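PDB 4BQ2: B-agarase from Saccharophagus degradans, which hydrolyses the beta-linkages of agarose as a family 50 glycoside hydrolase, releasing products from chain ends as an exo-beta-agarase. Local coordinates for residues D645-I655 / Y692-Q700; D63-F74 / L163-L171. One frame throughout, in Å; residues are numbered along the deposited sequence.

Contact 1: residues D645-I655 / Y692-Q700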
loop_
_atom_site.group_PDB
_atom_site.type_symbol
_atom_site.label_atom_id
_atom_site.label_comp_id
_atom_site.label_asym_id
_atom_site.label_seq_id
_atom_site.Cartn_x
_atom_site.Cartn_y
_atom_site.Cartn_z
ATOM N N ASP A 645 10.022 9.370 21.481
ATOM C CA ASP A 645 10.870 8.349 22.095
ATOM C C ASP A 645 10.088 7.038 22.282
ATOM O O ASP A 645 10.135 6.448 23.368
ATOM C CB ASP A 645 11.426 8.824 23.454
ATOM C CG ASP A 645 12.616 7.985 23.927
ATOM O OD1 ASP A 645 13.240 7.289 23.080
ATOM O OD2 ASP A 645 12.922 8.027 25.152
ATOM N N LYS A 646 9.388 6.587 21.231
ATOM C CA LYS A 646 8.637 5.326 21.285
ATOM C C LYS A 646 9.241 4.335 20.318
ATOM O O LYS A 646 9.575 4.693 19.176
ATOM C CB LYS A 646 7.141 5.465 20.870
ATOM C CG LYS A 646 6.208 6.195 21.812
ATOM C CD LYS A 646 5.855 5.412 23.088
ATOM C CE LYS A 646 4.973 4.191 22.817
ATOM N NZ LYS A 646 4.450 3.624 24.092
ATOM N N PRO A 647 9.293 3.071 20.728
ATOM C CA PRO A 647 9.649 2.039 19.778
ATOM C C PRO A 647 8.588 2.036 18.678
ATOM O O PRO A 647 7.399 2.293 18.936
ATOM C CB PRO A 647 9.613 0.762 20.607
ATOM C CG PRO A 647 8.709 1.073 21.762
ATOM C CD PRO A 647 8.938 2.522 22.053
ATOM N N SER A 648 9.037 1.772 17.457
ATOM C CA SER A 648 8.189 1.969 16.277
ATOM C C SER A 648 8.357 0.772 15.345
ATOM O O SER A 648 9.327 0.039 15.425
ATOM C CB SER A 648 8.599 3.270 15.573
ATOM O OG SER A 648 8.485 4.385 16.482
ATOM N N ILE A 649 7.403 0.563 14.452
ATOM C CA ILE A 649 7.592 -0.514 13.492
ATOM C C ILE A 649 7.029 -0.059 12.168
ATOM O O ILE A 649 6.020 0.650 12.148
ATOM C CB ILE A 649 6.973 -1.854 13.997
ATOM C CG1 ILE A 649 7.349 -3.048 13.094
ATOM C CG2 ILE A 649 5.449 -1.763 14.217
ATOM C CD1 ILE A 649 6.859 -4.401 13.640
ATOM N N ILE A 650 7.713 -0.428 11.077
ATOM C CA ILE A 650 7.156 -0.285 9.706
ATOM C C ILE A 650 6.269 -1.503 9.383
ATOM O O ILE A 650 6.749 -2.634 9.365
ATOM C CB ILE A 650 8.281 -0.200 8.653
ATOM C CG1 ILE A 650 9.112 1.089 8.852
ATOM C CG2 ILE A 650 7.705 -0.303 7.214
ATOM C CD1 ILE A 650 8.363 2.411 8.631
ATOM N N GLY A 651 4.975 -1.279 9.173
ATOM C CA GLY A 651 4.041 -2.406 8.955
ATOM C C GLY A 651 4.059 -2.878 7.516
ATOM O O GLY A 651 3.706 -4.046 7.232
ATOM N N GLU A 652 4.461 -1.965 6.621
ATOM C CA GLU A 652 4.461 -2.178 5.146
ATOM C C GLU A 652 5.489 -1.305 4.447
ATOM O O GLU A 652 5.608 -0.116 4.755
ATOM C CB GLU A 652 3.089 -1.829 4.554
ATOM C CG GLU A 652 1.972 -2.652 5.152
ATOM C CD GLU A 652 0.597 -2.307 4.633
ATOM O OE1 GLU A 652 0.454 -1.565 3.618
ATOM O OE2 GLU A 652 -0.342 -2.794 5.262
ATOM N N PHE A 653 6.210 -1.920 3.508
ATOM C CA PHE A 653 6.919 -1.227 2.426
ATOM C C PHE A 653 7.026 -2.247 1.298
ATOM O O PHE A 653 6.778 -3.452 1.502
ATOM C CB PHE A 653 8.317 -0.734 2.836
ATOM C CG PHE A 653 9.360 -1.834 3.016
ATOM C CD1 PHE A 653 9.332 -2.666 4.136
ATOM C CD2 PHE A 653 10.413 -1.980 2.093
ATOM C CE1 PHE A 653 10.307 -3.663 4.312
ATOM C CE2 PHE A 653 11.400 -2.959 2.270
ATOM C CZ PHE A 653 11.340 -3.809 3.372
ATOM N N HIS A 654 7.396 -1.766 0.126
ATOM C CA HIS A 654 7.693 -2.656 -1.002
ATOM C C HIS A 654 8.391 -1.938 -2.145
ATOM O O HIS A 654 8.399 -0.714 -2.169
ATOM C CB HIS A 654 6.490 -3.503 -1.484
ATOM C CG HIS A 654 5.312 -2.743 -2.054
ATOM N ND1 HIS A 654 5.413 -1.677 -2.945
ATOM C CD2 HIS A 654 3.990 -2.970 -1.906
ATOM C CE1 HIS A 654 4.204 -1.262 -3.279
ATOM N NE2 HIS A 654 3.322 -2.021 -2.652
ATOM N N ILE A 655 8.991 -2.704 -3.060
ATOM C CA ILE A 655 9.501 -2.165 -4.344
ATOM C C ILE A 655 9.176 -3.215 -5.406
ATOM O O ILE A 655 9.378 -4.406 -5.174
ATOM C CB ILE A 655 11.040 -1.971 -4.297
ATOM C CG1 ILE A 655 11.425 -0.996 -3.179
ATOM C CG2 ILE A 655 11.574 -1.444 -5.632
ATOM C CD1 ILE A 655 12.015 -1.670 -1.942
ATOM N N TYR A 692 14.773 4.436 16.585
ATOM C CA TYR A 692 13.390 4.259 17.027
ATOM C C TYR A 692 12.688 3.011 16.492
ATOM O O TYR A 692 11.671 2.597 17.050
ATOM C CB TYR A 692 12.578 5.541 16.762
ATOM C CG TYR A 692 13.273 6.669 17.501
ATOM C CD1 TYR A 692 13.184 6.745 18.886
ATOM C CD2 TYR A 692 14.122 7.575 16.828
ATOM C CE1 TYR A 692 13.870 7.730 19.602
ATOM C CE2 TYR A 692 14.812 8.579 17.537
ATOM C CZ TYR A 692 14.685 8.628 18.920
ATOM O OH TYR A 692 15.333 9.589 19.649
ATOM N N PHE A 693 13.227 2.395 15.439
ATOM C CA PHE A 693 12.518 1.253 14.827
ATOM C C PHE A 693 12.963 -0.066 15.362
ATOM O O PHE A 693 14.156 -0.317 15.458
ATOM C CB PHE A 693 12.605 1.304 13.282
ATOM C CG PHE A 693 11.660 2.302 12.717
ATOM C CD1 PHE A 693 10.329 1.958 12.494
ATOM C CD2 PHE A 693 12.068 3.604 12.475
ATOM C CE1 PHE A 693 9.416 2.885 12.008
ATOM C CE2 PHE A 693 11.163 4.540 11.972
ATOM C CZ PHE A 693 9.835 4.185 11.744
ATOM N N VAL A 694 11.992 -0.883 15.752
ATOM C CA VAL A 694 12.262 -2.263 16.152
ATOM C C VAL A 694 11.989 -3.344 15.107
ATOM O O VAL A 694 12.126 -4.543 15.398
ATOM C CB VAL A 694 11.562 -2.635 17.469
ATOM C CG1 VAL A 694 11.894 -1.567 18.536
ATOM C CG2 VAL A 694 10.037 -2.785 17.264
ATOM N N GLY A 695 11.635 -2.923 13.900
ATOM C CA GLY A 695 11.429 -3.869 12.795
ATOM C C GLY A 695 10.748 -3.238 11.586
ATOM O O GLY A 695 10.339 -2.080 11.609
ATOM N N ALA A 696 10.590 -4.036 10.541
ATOM C CA ALA A 696 9.940 -3.594 9.293
ATOM C C ALA A 696 9.432 -4.825 8.549
ATOM O O ALA A 696 10.188 -5.776 8.340
ATOM C CB ALA A 696 10.950 -2.867 8.414
ATOM N N HIS A 697 8.171 -4.785 8.147
ATOM C CA HIS A 697 7.552 -5.860 7.372
ATOM C C HIS A 697 7.290 -5.372 5.934
ATOM O O HIS A 697 6.873 -4.236 5.691
ATOM C CB HIS A 697 6.232 -6.325 8.015
ATOM C CG HIS A 697 6.409 -7.078 9.300
ATOM N ND1 HIS A 697 5.643 -6.831 10.424
ATOM C CD2 HIS A 697 7.268 -8.076 9.640
ATOM C CE1 HIS A 697 6.013 -7.655 11.393
ATOM N NE2 HIS A 697 7.007 -8.412 10.945
ATOM N N TRP A 698 7.588 -6.262 5.001
ATOM C CA TRP A 698 7.362 -6.067 3.560
ATOM C C TRP A 698 5.985 -6.526 3.160
ATOM O O TRP A 698 5.513 -7.621 3.587
ATOM C CB TRP A 698 8.432 -6.913 2.844
ATOM C CG TRP A 698 8.189 -7.191 1.388
ATOM C CD1 TRP A 698 7.274 -8.066 0.842
ATOM C CD2 TRP A 698 8.865 -6.584 0.311
ATOM N NE1 TRP A 698 7.363 -8.046 -0.544
ATOM C CE2 TRP A 698 8.329 -7.133 -0.892
ATOM C CE3 TRP A 698 9.884 -5.618 0.229
ATOM C CZ2 TRP A 698 8.799 -6.756 -2.150
ATOM C CZ3 TRP A 698 10.329 -5.235 -1.014
ATOM C CH2 TRP A 698 9.814 -5.827 -2.188
ATOM N N PHE A 699 5.314 -5.703 2.355
ATOM C CA PHE A 699 4.001 -6.041 1.825
ATOM C C PHE A 699 4.192 -6.396 0.347
ATOM O O PHE A 699 4.488 -5.496 -0.451
ATOM C CB PHE A 699 3.069 -4.819 1.953
ATOM C CG PHE A 699 1.618 -5.107 1.624
ATOM C CD1 PHE A 699 1.194 -5.181 0.293
ATOM C CD2 PHE A 699 0.674 -5.296 2.642
ATOM C CE1 PHE A 699 -0.147 -5.429 -0.009
ATOM C CE2 PHE A 699 -0.677 -5.566 2.350
ATOM C CZ PHE A 699 -1.086 -5.648 1.013
ATOM N N GLN A 700 4.066 -7.667 -0.063
ATOM C CA GLN A 700 3.538 -8.802 0.698
ATOM C C GLN A 700 4.240 -10.096 0.235
ATOM O O GLN A 700 5.171 -10.041 -0.544
ATOM C CB GLN A 700 2.034 -8.893 0.440
ATOM C CG GLN A 700 1.742 -8.978 -1.076
ATOM C CD GLN A 700 0.275 -9.011 -1.414
ATOM O OE1 GLN A 700 -0.592 -8.859 -0.553
ATOM N NE2 GLN A 700 -0.016 -9.211 -2.680
HETATM O O HOH W 1 3.263 -5.681 9.677
#
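W698 presents the edge of its six-membered ring to the face of F653, a T-shaped pair with centroids 5.5 Å apart and planes at 86°. The F653 ring is steered there by CG standing between its backbone N and carbonyl carbon (chi1 72°), and Y683 of helix 673-688 stacks on the same phenyl. One face of the indole receives H654 CA in a CH-pi contact, 3.9 Å from the centroid of the six-membered ring of W698. Nearer the start of the strands, S648 CB lies over a face of F693, while I650 CD1 approaches the same ring obliquely, 3.6 Å from F693 CE1. S648 and I650 belong to strand 648-652, F693 to its parallel neighbour 693-699, in a sheet consistent with the beta/alpha-barrel catalytic module expected of a glycoside hydrolase of this kind; F653 and H654 follow the first strand, and helix 673-688 lies on the connection between the two. The register slips by one residue between S648/F693 and I650/A696, a beta bulge. V694 N donates to S648 O at 2.8 Å, and H697 N to I650 O at 2.9 Å. E652 and F699 run side by side in the same direction, carboxylate and phenyl planes 37° apart, with E652 CD 3.6 Å from F699 CD2. The same carboxylate is held by R603 through a salt bridge and by Y629 through a hydrogen bond. H697 ND1 shares a water with G651 O, and H697 NE2 is hydrogen-bonded to S414 OG, so both nitrogens of this buried imidazole are engaged.

Contact 2: residues D63-F74 / L163-L171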
loop_
_atom_site.group_PDB
_atom_site.type_symbol
_atom_site.label_atom_id
_atom_site.label_comp_id
_atom_site.label_asym_id
_atom_site.label_seq_id
_atom_site.Cartn_x
_atom_site.Cartn_y
_atom_site.Cartn_z
ATOM N N ASP A 63 -3.234 25.506 -24.022
ATOM C CA ASP A 63 -4.481 24.986 -24.584
ATOM C C ASP A 63 -4.212 23.836 -25.548
ATOM O O ASP A 63 -3.858 24.051 -26.722
ATOM C CB ASP A 63 -5.295 26.092 -25.273
ATOM C CG ASP A 63 -6.654 25.600 -25.792
ATOM O OD1 ASP A 63 -6.934 24.381 -25.781
ATOM O OD2 ASP A 63 -7.452 26.443 -26.239
ATOM N N TRP A 64 -4.365 22.610 -25.037
ATOM C CA TRP A 64 -4.229 21.402 -25.855
ATOM C C TRP A 64 -5.575 20.706 -26.073
ATOM O O TRP A 64 -5.623 19.484 -26.286
ATOM C CB TRP A 64 -3.243 20.408 -25.192
ATOM C CG TRP A 64 -1.822 20.918 -24.984
ATOM C CD1 TRP A 64 -1.155 21.854 -25.739
ATOM C CD2 TRP A 64 -0.902 20.499 -23.964
ATOM N NE1 TRP A 64 0.124 22.038 -25.248
ATOM C CE2 TRP A 64 0.305 21.219 -24.164
ATOM C CE3 TRP A 64 -0.966 19.558 -22.921
ATOM C CZ2 TRP A 64 1.422 21.049 -23.343
ATOM C CZ3 TRP A 64 0.153 19.395 -22.101
ATOM C CH2 TRP A 64 1.325 20.141 -22.314
ATOM N N SER A 65 -6.668 21.461 -26.020
ATOM C CA SER A 65 -7.998 20.871 -26.160
ATOM C C SER A 65 -8.254 20.182 -27.508
ATOM O O SER A 65 -9.162 19.360 -27.614
ATOM C CB SER A 65 -9.104 21.897 -25.859
ATOM O OG SER A 65 -9.151 22.880 -26.873
ATOM N N GLU A 66 -7.456 20.478 -28.528
ATOM C CA GLU A 66 -7.669 19.824 -29.823
ATOM C C GLU A 66 -7.119 18.394 -29.809
ATOM O O GLU A 66 -7.470 17.581 -30.667
ATOM C CB GLU A 66 -7.051 20.621 -30.975
ATOM C CG GLU A 66 -5.550 20.440 -31.160
ATOM C CD GLU A 66 -4.719 21.521 -30.496
ATOM O OE1 GLU A 66 -5.118 22.038 -29.409
ATOM O OE2 GLU A 66 -3.649 21.849 -31.067
ATOM N N PHE A 67 -6.264 18.092 -28.829
ATOM C CA PHE A 67 -5.687 16.748 -28.703
ATOM C C PHE A 67 -6.657 15.782 -28.055
ATOM O O PHE A 67 -6.540 15.469 -26.860
ATOM C CB PHE A 67 -4.373 16.783 -27.933
ATOM C CG PHE A 67 -3.253 17.409 -28.697
ATOM C CD1 PHE A 67 -2.664 16.739 -29.756
ATOM C CD2 PHE A 67 -2.786 18.674 -28.364
ATOM C CE1 PHE A 67 -1.627 17.313 -30.468
ATOM C CE2 PHE A 67 -1.749 19.259 -29.077
ATOM C CZ PHE A 67 -1.163 18.572 -30.122
ATOM N N THR A 68 -7.607 15.298 -28.843
ATOM C CA THR A 68 -8.688 14.471 -28.306
ATOM C C THR A 68 -8.306 13.022 -28.020
ATOM O O THR A 68 -9.063 12.291 -27.369
ATOM C CB THR A 68 -9.912 14.478 -29.232
ATOM O OG1 THR A 68 -9.555 13.873 -30.473
ATOM C CG2 THR A 68 -10.420 15.900 -29.453
ATOM N N SER A 69 -7.135 12.601 -28.489
ATOM C CA SER A 69 -6.599 11.280 -28.138
ATOM C C SER A 69 -5.092 11.369 -28.306
ATOM O O SER A 69 -4.561 11.033 -29.374
ATOM C CB SER A 69 -7.178 10.187 -29.036
ATOM O OG SER A 69 -6.670 8.901 -28.680
ATOM N N ALA A 70 -4.405 11.844 -27.264
ATOM C CA ALA A 70 -2.980 12.112 -27.362
ATOM C C ALA A 70 -2.279 11.851 -26.048
ATOM O O ALA A 70 -2.937 11.744 -25.023
ATOM C CB ALA A 70 -2.741 13.555 -27.799
ATOM N N SER A 71 -0.949 11.750 -26.104
ATOM C CA SER A 71 -0.123 11.518 -24.925
ATOM C C SER A 71 1.035 12.503 -24.915
ATOM O O SER A 71 1.509 12.930 -25.946
ATOM C CB SER A 71 0.448 10.077 -24.915
ATOM O OG SER A 71 -0.594 9.127 -24.831
ATOM N N LEU A 72 1.486 12.818 -23.708
ATOM C CA LEU A 72 2.679 13.559 -23.449
ATOM C C LEU A 72 3.863 12.589 -23.356
ATOM O O LEU A 72 3.822 11.611 -22.585
ATOM C CB LEU A 72 2.506 14.228 -22.083
ATOM C CG LEU A 72 3.479 15.260 -21.572
ATOM C CD1 LEU A 72 3.485 16.457 -22.530
ATOM C CD2 LEU A 72 3.034 15.678 -20.155
ATOM N N TYR A 73 4.916 12.892 -24.107
ATOM C CA TYR A 73 6.108 12.048 -24.194
ATOM C C TYR A 73 7.337 12.721 -23.636
ATOM O O TYR A 73 7.500 13.921 -23.827
ATOM C CB TYR A 73 6.381 11.758 -25.671
ATOM C CG TYR A 73 5.562 10.644 -26.217
ATOM C CD1 TYR A 73 4.208 10.818 -26.488
ATOM C CD2 TYR A 73 6.131 9.395 -26.463
ATOM C CE1 TYR A 73 3.438 9.793 -26.994
ATOM C CE2 TYR A 73 5.358 8.358 -26.979
ATOM C CZ TYR A 73 4.024 8.570 -27.247
ATOM O OH TYR A 73 3.244 7.563 -27.767
ATOM N N PHE A 74 8.216 11.941 -22.996
ATOM C CA PHE A 74 9.534 12.415 -22.537
ATOM C C PHE A 74 10.549 11.334 -22.852
ATOM O O PHE A 74 10.237 10.140 -22.675
ATOM C CB PHE A 74 9.585 12.579 -21.000
ATOM C CG PHE A 74 8.472 13.385 -20.404
ATOM C CD1 PHE A 74 7.215 12.837 -20.208
ATOM C CD2 PHE A 74 8.729 14.661 -19.916
ATOM C CE1 PHE A 74 6.189 13.579 -19.624
ATOM C CE2 PHE A 74 7.710 15.429 -19.343
ATOM C CZ PHE A 74 6.453 14.879 -19.183
ATOM N N LEU A 163 -7.984 19.871 -20.730
ATOM C CA LEU A 163 -6.924 20.049 -21.720
ATOM C C LEU A 163 -6.857 21.476 -22.291
ATOM O O LEU A 163 -5.814 21.906 -22.814
ATOM C CB LEU A 163 -7.060 18.994 -22.830
ATOM C CG LEU A 163 -6.846 17.549 -22.327
ATOM C CD1 LEU A 163 -6.667 16.577 -23.488
ATOM C CD2 LEU A 163 -5.638 17.449 -21.395
ATOM N N SER A 164 -7.952 22.223 -22.156
ATOM C CA SER A 164 -7.955 23.616 -22.623
ATOM C C SER A 164 -7.074 24.494 -21.745
ATOM O O SER A 164 -6.675 25.577 -22.171
ATOM C CB SER A 164 -9.385 24.172 -22.759
ATOM O OG SER A 164 -10.040 24.298 -21.497
ATOM N N GLY A 165 -6.727 24.016 -20.541
ATOM C CA GLY A 165 -5.762 24.721 -19.705
ATOM C C GLY A 165 -4.809 23.900 -18.837
ATOM O O GLY A 165 -5.026 23.765 -17.637
ATOM N N ILE A 166 -3.729 23.378 -19.422
ATOM C CA ILE A 166 -2.706 22.669 -18.640
ATOM C C ILE A 166 -1.731 23.672 -18.010
ATOM O O ILE A 166 -1.025 24.386 -18.714
ATOM C CB ILE A 166 -1.972 21.572 -19.489
ATOM C CG1 ILE A 166 -2.968 20.508 -19.994
ATOM C CG2 ILE A 166 -0.778 20.958 -18.737
ATOM C CD1 ILE A 166 -3.880 19.904 -18.940
ATOM N N ALA A 167 -1.684 23.697 -16.682
ATOM C CA ALA A 167 -0.990 24.756 -15.951
ATOM C C ALA A 167 0.372 24.361 -15.420
ATOM O O ALA A 167 1.222 25.218 -15.190
ATOM C CB ALA A 167 -1.860 25.284 -14.802
ATOM N N LYS A 168 0.591 23.069 -15.198
ATOM C CA LYS A 168 1.839 22.684 -14.600
ATOM C C LYS A 168 2.163 21.236 -14.920
ATOM O O LYS A 168 1.270 20.390 -14.943
ATOM C CB LYS A 168 1.767 22.886 -13.098
ATOM C CG LYS A 168 3.035 22.528 -12.356
ATOM C CD LYS A 168 2.775 22.478 -10.863
ATOM C CE LYS A 168 3.431 23.621 -10.166
ATOM N NZ LYS A 168 3.682 23.153 -8.765
ATOM N N ILE A 169 3.438 20.986 -15.191
ATOM C CA ILE A 169 3.917 19.630 -15.420
ATOM C C ILE A 169 5.119 19.419 -14.516
ATOM O O ILE A 169 6.153 20.079 -14.649
ATOM C CB ILE A 169 4.304 19.376 -16.892
ATOM C CG1 ILE A 169 3.068 19.509 -17.782
ATOM C CG2 ILE A 169 4.947 17.995 -17.051
ATOM C CD1 ILE A 169 3.395 19.507 -19.258
ATOM N N SER A 170 4.985 18.469 -13.605
ATOM C CA SER A 170 6.000 18.264 -12.599
ATOM C C SER A 170 6.613 16.871 -12.726
ATOM O O SER A 170 5.879 15.912 -12.908
ATOM C CB SER A 170 5.321 18.405 -11.228
ATOM O OG SER A 170 6.194 17.968 -10.242
ATOM N N LEU A 171 7.945 16.790 -12.686
ATOM C CA LEU A 171 8.668 15.530 -12.521
ATOM C C LEU A 171 9.455 15.587 -11.218
ATOM O O LEU A 171 10.321 16.430 -11.056
ATOM C CB LEU A 171 9.613 15.257 -13.700
ATOM C CG LEU A 171 8.961 14.761 -15.006
ATOM C CD1 LEU A 171 9.978 14.762 -16.138
ATOM C CD2 LEU A 171 8.343 13.376 -14.876
#
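W64 and L163 join two parts of a beta-sandwich-like module, the agarase CBM-like domain, where strands 70-74 and 166-171 face each other across a hydrophobic interior. Their axes stay 11.6 Å apart at an angle of 45°, so the strands are not neighbours in a sheet and meet through side chains. The apolar contacts form a row along this interior. W64 lies across I166 at about a right angle, its CE3 3.7 Å from I166 CG1. The far end of the indole is met at its edge by I169 CD1, and the same methyl meets L72 CD2 tip to tip at 3.9 Å. I169 splits its two branches between partners: CG1 lies anti to the carbonyl carbon (chi1 -64°) and carries CD1 to W64 and L72, whereas CG2 comes to the rim of F74, near its plane. F74 and L171 slide past one another in opposite directions, with L171 CD1 4.0 Å from F74 CD2. L163 CB and CD1 pack beside the type I turn running from W64 to F67, CD1 3.6 Å from F67 O. Outside the pair, W62 stacks on W64, and L88 of strand 84-92 packs against F74, I169 and L171. Backbone polar contacts act at the loop end of the row. W64 N donates to L163 O over 2.7 Å, and D63 CA makes a CA-H...O contact with S164 O. Side-chain hydrogen bonds tie D63, just ahead of the turn, to S65 within it: D63 OD1 accepts from S65 N, closing an Asx turn, and also, through its syn lone pair, from S65 OG at 2.9 Å.

How the contacts relate
From the N terminus the chain first reaches residues 63-74, then passes through several strands and no helix before 163-171 returns to close contact 2, all within the CBM-like domain. Contact 1 opens much later, at 645-655, and closes after a helix-containing connection of 36 residues, at 692-700. The two loops follow in series and neither nest nor cross. Contact 2 ties opposed strands of the N-terminal domain through their side chains; contact 1 pairs adjacent strands of the six-stranded mixed sheet by backbone bonds. Their centres are 39 Å apart and their nearest atoms about 18 Å apart, so they do not touch.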